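Local coordinates for protein putative ABC transporter subunit, substrate-binding component (Rhodopseudomonas palustris, PDB 4EVQ) that probably serves as the solute-binding component of an ABC transporter for lignin-derived aromatic compounds, and binds 4-hydroxybenzoate between its two lobes, at residues 115-120 and 132-137; 136-141 and 165-170. All coordinates share one frame; numbering follows the deposited sequence.

Contact 1 (115-120 and 132-137); sequences GADIIT and SFANGQ. With PHB (p-hydroxybenzoic acid), chain H.
Gly-115 packs closely against Phe-133 and Asn-135. Its CA lies 3.7 Å from Phe-133 CE2, approached obliquely to the ring, and 3.2 Å from Asn-135 OD1, so the amide oxygen and the ring fill the side on which a side chain would project. Gly-115 and Phe-133 also line the p-hydroxybenzoic acid pocket: Gly-115 N donates to ligand O2' at 3.0 Å with a nearly straight N-H...O angle of 167°. Phe-133 CG sits between its backbone N and carbonyl carbon (chi1 63°), and the ring meets ligand C6 at its edge, in plane, CZ to C6 being 3.9 Å. Gly-115 O accepts Asn-135 N at 2.9 Å, with the donor tilted 28° from the carbonyl plane, and Ala-134 CA adds a C-H...O contact to the same oxygen. At Ala-116, the backbone N and Asn-135 ND2 are two donors lying near each other without bonding; ND2 is instead satisfied by Glu-166. Asp-117 next offers the syn lone pair of OD1 to Gly-136 N at 2.9 Å. Ala-134, at the N-cap, has no polar side chain to cap the helix; this carboxylate, from another part of the chain, accepts a first-turn amide instead, and the helix dipole would favour its negative charge. A water lies 3.0 Å from Asp-117 OD1, positioned to donate to it, and accepts a weak bond from Gln-137 N. The loop 115-120 thus joins the start of helix 135-148 beyond the edge strand 128-130, while helix 92-105 packs on Ala-116 and Ile-119, and helix 162-177 on Asn-135.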
loop_
_atom_site.group_PDB
_atom_site.type_symbol
_atom_site.label_atom_id
_atom_site.label_comp_id
_atom_site.label_asym_id
_atom_site.label_seq_id
_atom_site.Cartn_x
_atom_site.Cartn_y
_atom_site.Cartn_z
ATOM N N GLY A 115 5.316 0.377 -2.004
ATOM C CA GLY A 115 5.092 1.114 -3.237
ATOM C C GLY A 115 6.290 1.392 -4.070
ATOM O O GLY A 115 6.148 2.035 -5.135
ATOM N N ALA A 116 7.454 0.898 -3.678
ATOM C CA ALA A 116 8.702 1.286 -4.333
ATOM C C ALA A 116 8.538 1.290 -5.842
ATOM O O ALA A 116 8.201 0.258 -6.446
ATOM C CB ALA A 116 9.820 0.326 -3.915
ATOM N N ASP A 117 8.871 2.403 -6.461
ATOM C CA ASP A 117 8.675 2.558 -7.907
ATOM C C ASP A 117 9.435 1.519 -8.683
ATOM O O ASP A 117 8.926 0.996 -9.687
ATOM C CB ASP A 117 9.097 3.964 -8.352
ATOM C CG ASP A 117 8.155 5.067 -7.885
ATOM O OD1 ASP A 117 6.963 4.810 -7.667
ATOM O OD2 ASP A 117 8.643 6.216 -7.811
ATOM N N ILE A 118 10.605 1.134 -8.201
ATOM C CA ILE A 118 11.470 0.266 -8.999
ATOM C C ILE A 118 10.887 -1.137 -9.160
ATOM O O ILE A 118 11.216 -1.825 -10.142
ATOM C CB ILE A 118 12.879 0.207 -8.391
ATOM C CG1 ILE A 118 13.889 -0.313 -9.399
ATOM C CG2 ILE A 118 12.895 -0.590 -7.095
ATOM C CD1 ILE A 118 15.314 -0.057 -8.949
ATOM N N ILE A 119 10.039 -1.573 -8.248
ATOM C CA ILE A 119 9.552 -2.956 -8.271
ATOM C C ILE A 119 8.807 -3.297 -9.552
ATOM O O ILE A 119 8.914 -4.442 -10.052
ATOM C CB ILE A 119 8.723 -3.209 -6.986
ATOM C CG1 ILE A 119 9.646 -3.217 -5.788
ATOM C CG2 ILE A 119 7.940 -4.525 -7.076
ATOM C CD1 ILE A 119 8.959 -3.347 -4.459
ATOM N N THR A 120 8.107 -2.337 -10.118
ATOM C CA THR A 120 7.409 -2.557 -11.398
ATOM C C THR A 120 7.949 -1.631 -12.495
ATOM O O THR A 120 7.265 -1.312 -13.521
ATOM C CB THR A 120 5.861 -2.481 -11.235
ATOM O OG1 THR A 120 5.476 -1.202 -10.727
ATOM C CG2 THR A 120 5.327 -3.576 -10.269
ATOM N N SER A 132 -0.812 -3.728 -4.555
ATOM C CA SER A 132 -1.040 -2.463 -3.872
ATOM C C SER A 132 -1.102 -1.276 -4.835
ATOM O O SER A 132 -2.171 -1.006 -5.321
ATOM C CB SER A 132 -0.016 -2.330 -2.772
ATOM O OG SER A 132 1.298 -2.328 -3.279
ATOM N N PHE A 133 0.028 -0.625 -5.105
ATOM C CA PHE A 133 0.133 0.651 -5.811
ATOM C C PHE A 133 1.610 0.921 -6.014
ATOM O O PHE A 133 2.454 0.279 -5.382
ATOM C CB PHE A 133 -0.530 1.798 -5.012
ATOM C CG PHE A 133 0.162 2.004 -3.718
ATOM C CD1 PHE A 133 -0.119 1.173 -2.655
ATOM C CD2 PHE A 133 1.220 2.889 -3.597
ATOM C CE1 PHE A 133 0.643 1.223 -1.516
ATOM C CE2 PHE A 133 1.949 2.957 -2.409
ATOM C CZ PHE A 133 1.669 2.097 -1.410
ATOM N N ALA A 134 1.912 1.938 -6.828
ATOM C CA ALA A 134 3.222 2.511 -6.922
ATOM C C ALA A 134 3.250 3.898 -6.295
ATOM O O ALA A 134 2.332 4.719 -6.535
ATOM C CB ALA A 134 3.648 2.588 -8.381
ATOM N N ASN A 135 4.323 4.182 -5.575
ATOM C CA ASN A 135 4.465 5.440 -4.839
ATOM C C ASN A 135 4.301 6.660 -5.711
ATOM O O ASN A 135 3.588 7.583 -5.365
ATOM C CB ASN A 135 5.858 5.475 -4.208
ATOM C CG ASN A 135 6.022 4.540 -3.016
ATOM O OD1 ASN A 135 5.073 4.224 -2.310
ATOM N ND2 ASN A 135 7.251 4.132 -2.784
ATOM N N GLY A 136 4.978 6.695 -6.848
ATOM C CA GLY A 136 4.933 7.918 -7.639
ATOM C C GLY A 136 3.549 8.112 -8.227
ATOM O O GLY A 136 3.052 9.246 -8.307
ATOM N N GLN A 137 2.905 7.020 -8.615
ATOM C CA GLN A 137 1.576 7.156 -9.189
ATOM C C GLN A 137 0.524 7.688 -8.211
ATOM O O GLN A 137 -0.271 8.573 -8.534
ATOM C CB GLN A 137 1.118 5.842 -9.815
ATOM C CG GLN A 137 -0.159 5.994 -10.648
ATOM C CD GLN A 137 -0.513 4.786 -11.484
ATOM O OE1 GLN A 137 -0.132 3.680 -11.193
ATOM N NE2 GLN A 137 -1.328 5.018 -12.506
HETATM C "C1'" PHB H . 6.205 1.928 1.862
HETATM O "O1'" PHB H . 7.272 1.979 2.515
HETATM O "O2'" PHB H . 6.173 1.617 0.606
HETATM C C1 PHB H . 4.893 2.211 2.481
HETATM C C2 PHB H . 4.740 2.046 3.858
HETATM C C3 PHB H . 3.518 2.327 4.448
HETATM C C4 PHB H . 2.489 2.775 3.687
HETATM C C5 PHB H . 2.610 2.923 2.317
HETATM C C6 PHB H . 3.816 2.646 1.746
HETATM O O4 PHB H . 1.295 3.057 4.243
HETATM O O HOH W 1 5.075 5.394 -9.938
#

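Contact 2 (136-141 and 165-170); sequences GQIGRA and EEMVSG. With SO4 (sulfate ion), chain D.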
loop_
_atom_site.group_PDB
_atom_site.type_symbol
_atom_site.label_atom_id
_atom_site.label_comp_id
_atom_site.label_asym_id
_atom_site.label_seq_id
_atom_site.Cartn_x
_atom_site.Cartn_y
_atom_site.Cartn_z
ATOM N N GLY A 136 4.978 6.695 -6.848
ATOM C CA GLY A 136 4.933 7.918 -7.639
ATOM C C GLY A 136 3.549 8.112 -8.227
ATOM O O GLY A 136 3.052 9.246 -8.307
ATOM N N GLN A 137 2.905 7.020 -8.615
ATOM C CA GLN A 137 1.576 7.156 -9.189
ATOM C C GLN A 137 0.524 7.688 -8.211
ATOM O O GLN A 137 -0.271 8.573 -8.534
ATOM C CB GLN A 137 1.118 5.842 -9.815
ATOM C CG GLN A 137 -0.159 5.994 -10.648
ATOM C CD GLN A 137 -0.513 4.786 -11.484
ATOM O OE1 GLN A 137 -0.132 3.680 -11.193
ATOM N NE2 GLN A 137 -1.328 5.018 -12.506
ATOM N N ILE A 138 0.544 7.200 -6.984
ATOM C CA ILE A 138 -0.414 7.712 -6.023
ATOM C C ILE A 138 -0.049 9.148 -5.616
ATOM O O ILE A 138 -0.922 9.977 -5.453
ATOM C CB ILE A 138 -0.607 6.789 -4.795
ATOM C CG1 ILE A 138 -1.848 7.248 -4.031
ATOM C CG2 ILE A 138 0.634 6.701 -3.901
ATOM C CD1 ILE A 138 -2.291 6.291 -2.904
ATOM N N GLY A 139 1.228 9.453 -5.519
ATOM C CA GLY A 139 1.610 10.844 -5.252
ATOM C C GLY A 139 1.122 11.801 -6.342
ATOM O O GLY A 139 0.590 12.872 -6.078
ATOM N N ARG A 140 1.318 11.399 -7.592
ATOM C CA ARG A 140 0.831 12.177 -8.735
ATOM C C ARG A 140 -0.677 12.389 -8.678
ATOM O O ARG A 140 -1.168 13.503 -8.888
ATOM C CB ARG A 140 1.153 11.497 -10.049
ATOM C CG ARG A 140 2.576 11.670 -10.477
ATOM C CD ARG A 140 2.735 11.119 -11.865
ATOM N NE ARG A 140 3.944 11.531 -12.526
ATOM C CZ ARG A 140 4.061 12.664 -13.217
ATOM N NH1 ARG A 140 3.070 13.512 -13.281
ATOM N NH2 ARG A 140 5.181 12.938 -13.813
ATOM N N ALA A 141 -1.423 11.340 -8.347
ATOM C CA ALA A 141 -2.866 11.448 -8.294
ATOM C C ALA A 141 -3.300 12.423 -7.200
ATOM O O ALA A 141 -4.259 13.173 -7.370
ATOM C CB ALA A 141 -3.510 10.064 -8.113
ATOM N N GLU A 165 10.061 9.784 -0.019
ATOM C CA GLU A 165 10.726 10.539 -1.072
ATOM C C GLU A 165 9.975 10.355 -2.380
ATOM O O GLU A 165 9.735 11.319 -3.122
ATOM C CB GLU A 165 12.186 10.096 -1.182
ATOM C CG GLU A 165 13.051 10.388 0.033
ATOM C CD GLU A 165 14.304 9.469 0.201
ATOM O OE1 GLU A 165 14.972 9.604 1.275
ATOM O OE2 GLU A 165 14.604 8.623 -0.686
ATOM N N GLU A 166 9.559 9.130 -2.683
ATOM C CA GLU A 166 8.915 8.890 -3.968
ATOM C C GLU A 166 7.499 9.419 -4.050
ATOM O O GLU A 166 7.049 9.836 -5.111
ATOM C CB GLU A 166 8.918 7.391 -4.260
ATOM C CG GLU A 166 10.301 6.858 -4.640
ATOM C CD GLU A 166 10.383 5.344 -4.841
ATOM O OE1 GLU A 166 9.351 4.661 -4.775
ATOM O OE2 GLU A 166 11.488 4.858 -5.127
HETATM N N MSE A 167 6.741 9.302 -2.964
HETATM C CA MSE A 167 5.409 9.867 -2.957
HETATM C C MSE A 167 5.438 11.393 -2.994
HETATM O O MSE A 167 4.562 12.010 -3.614
HETATM C CB MSE A 167 4.614 9.376 -1.768
HETATM C CG MSE A 167 4.157 7.945 -1.902
HETATM SE SE MSE A 167 2.884 7.383 -0.584
HETATM C CE MSE A 167 3.907 6.056 0.258
ATOM N N VAL A 168 6.428 12.019 -2.368
ATOM C CA VAL A 168 6.565 13.475 -2.481
ATOM C C VAL A 168 6.991 13.821 -3.891
ATOM O O VAL A 168 6.513 14.800 -4.477
ATOM C CB VAL A 168 7.542 14.010 -1.411
ATOM C CG1 VAL A 168 8.048 15.398 -1.767
ATOM C CG2 VAL A 168 6.902 14.038 -0.040
ATOM N N SER A 169 7.889 13.054 -4.483
ATOM C CA SER A 169 8.340 13.342 -5.858
ATOM C C SER A 169 7.186 13.306 -6.855
ATOM O O SER A 169 7.044 14.199 -7.670
ATOM C CB SER A 169 9.433 12.367 -6.238
ATOM O OG SER A 169 9.901 12.602 -7.547
ATOM N N GLY A 170 6.318 12.309 -6.752
ATOM C CA GLY A 170 5.167 12.230 -7.642
ATOM C C GLY A 170 4.218 13.386 -7.440
ATOM O O GLY A 170 3.717 13.987 -8.394
HETATM S S SO4 D . 7.010 9.516 -13.257
HETATM O O1 SO4 D . 6.177 9.775 -12.075
HETATM O O2 SO4 D . 8.238 8.886 -12.809
HETATM O O3 SO4 D . 6.316 8.532 -14.078
HETATM O O4 SO4 D . 7.228 10.708 -14.082
#
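Arg-140 NE donates to O1 of a sulfate at 2.9 Å, nearly straight at 171°, while CG of the same side chain rests 3.3 Å from Gly-170 O. The chain runs extended from CG to NE, and the guanidinium edge holds the ion, probably from the crystallisation liquor, through a second bond from NH2 to O4 at 3.0 Å; Arg-121 binds it too. No conventional hydrogen bond joins the two helical segments; backbone meets backbone instead. Arg-140 CA makes a C-H...O contact with Gly-170 O at 3.4 Å, Gly-139 CA reaches Met-167 O at 3.6 Å in another, and Gly-136 CA faces Glu-166 O. Gly-139 and Gly-170 allow the segment axes to come within 6.8 Å, crossing at -41°, since a CB on either would collide with a carbonyl oxygen of the other helix. These helices flank strand 153-159 in sequence, a helix-strand-helix unit of one lobe of the periplasmic binding protein fold; helix 135-148 itself follows strand 128-130 of the other lobe's sheet. Toward the interior, Ile-138 and selenomethionine Met-167 lie side by side and point the same way, with CG2 4.1 Å from SE. Phe-240 touches both side chains, and Met-167 also borders the bound p-hydroxybenzoic acid.

Both contacts use the start of helix 135-148 and share Gly-136 and Gln-137, but at different depths. Contact 1 is buried, with its centre about 9 Å from that of the chain, and relies on directional polar bonds between a loop and a helix N-terminus. Contact 2, about 13 Å out, is partly buried; it depends on glycine backbone packing between two helices and runs from an apolar interior to an exposed arginine. Glu-166 connects them: its OE1 lies 2.9 Å from both Asp-117 N and Asn-135 ND2, tying helix 162-177 to the loop 115-120 and to the start of helix 135-148. Contact 1 gives the ligand a backbone N-H and a ring edge, contact 2 an apolar side chain.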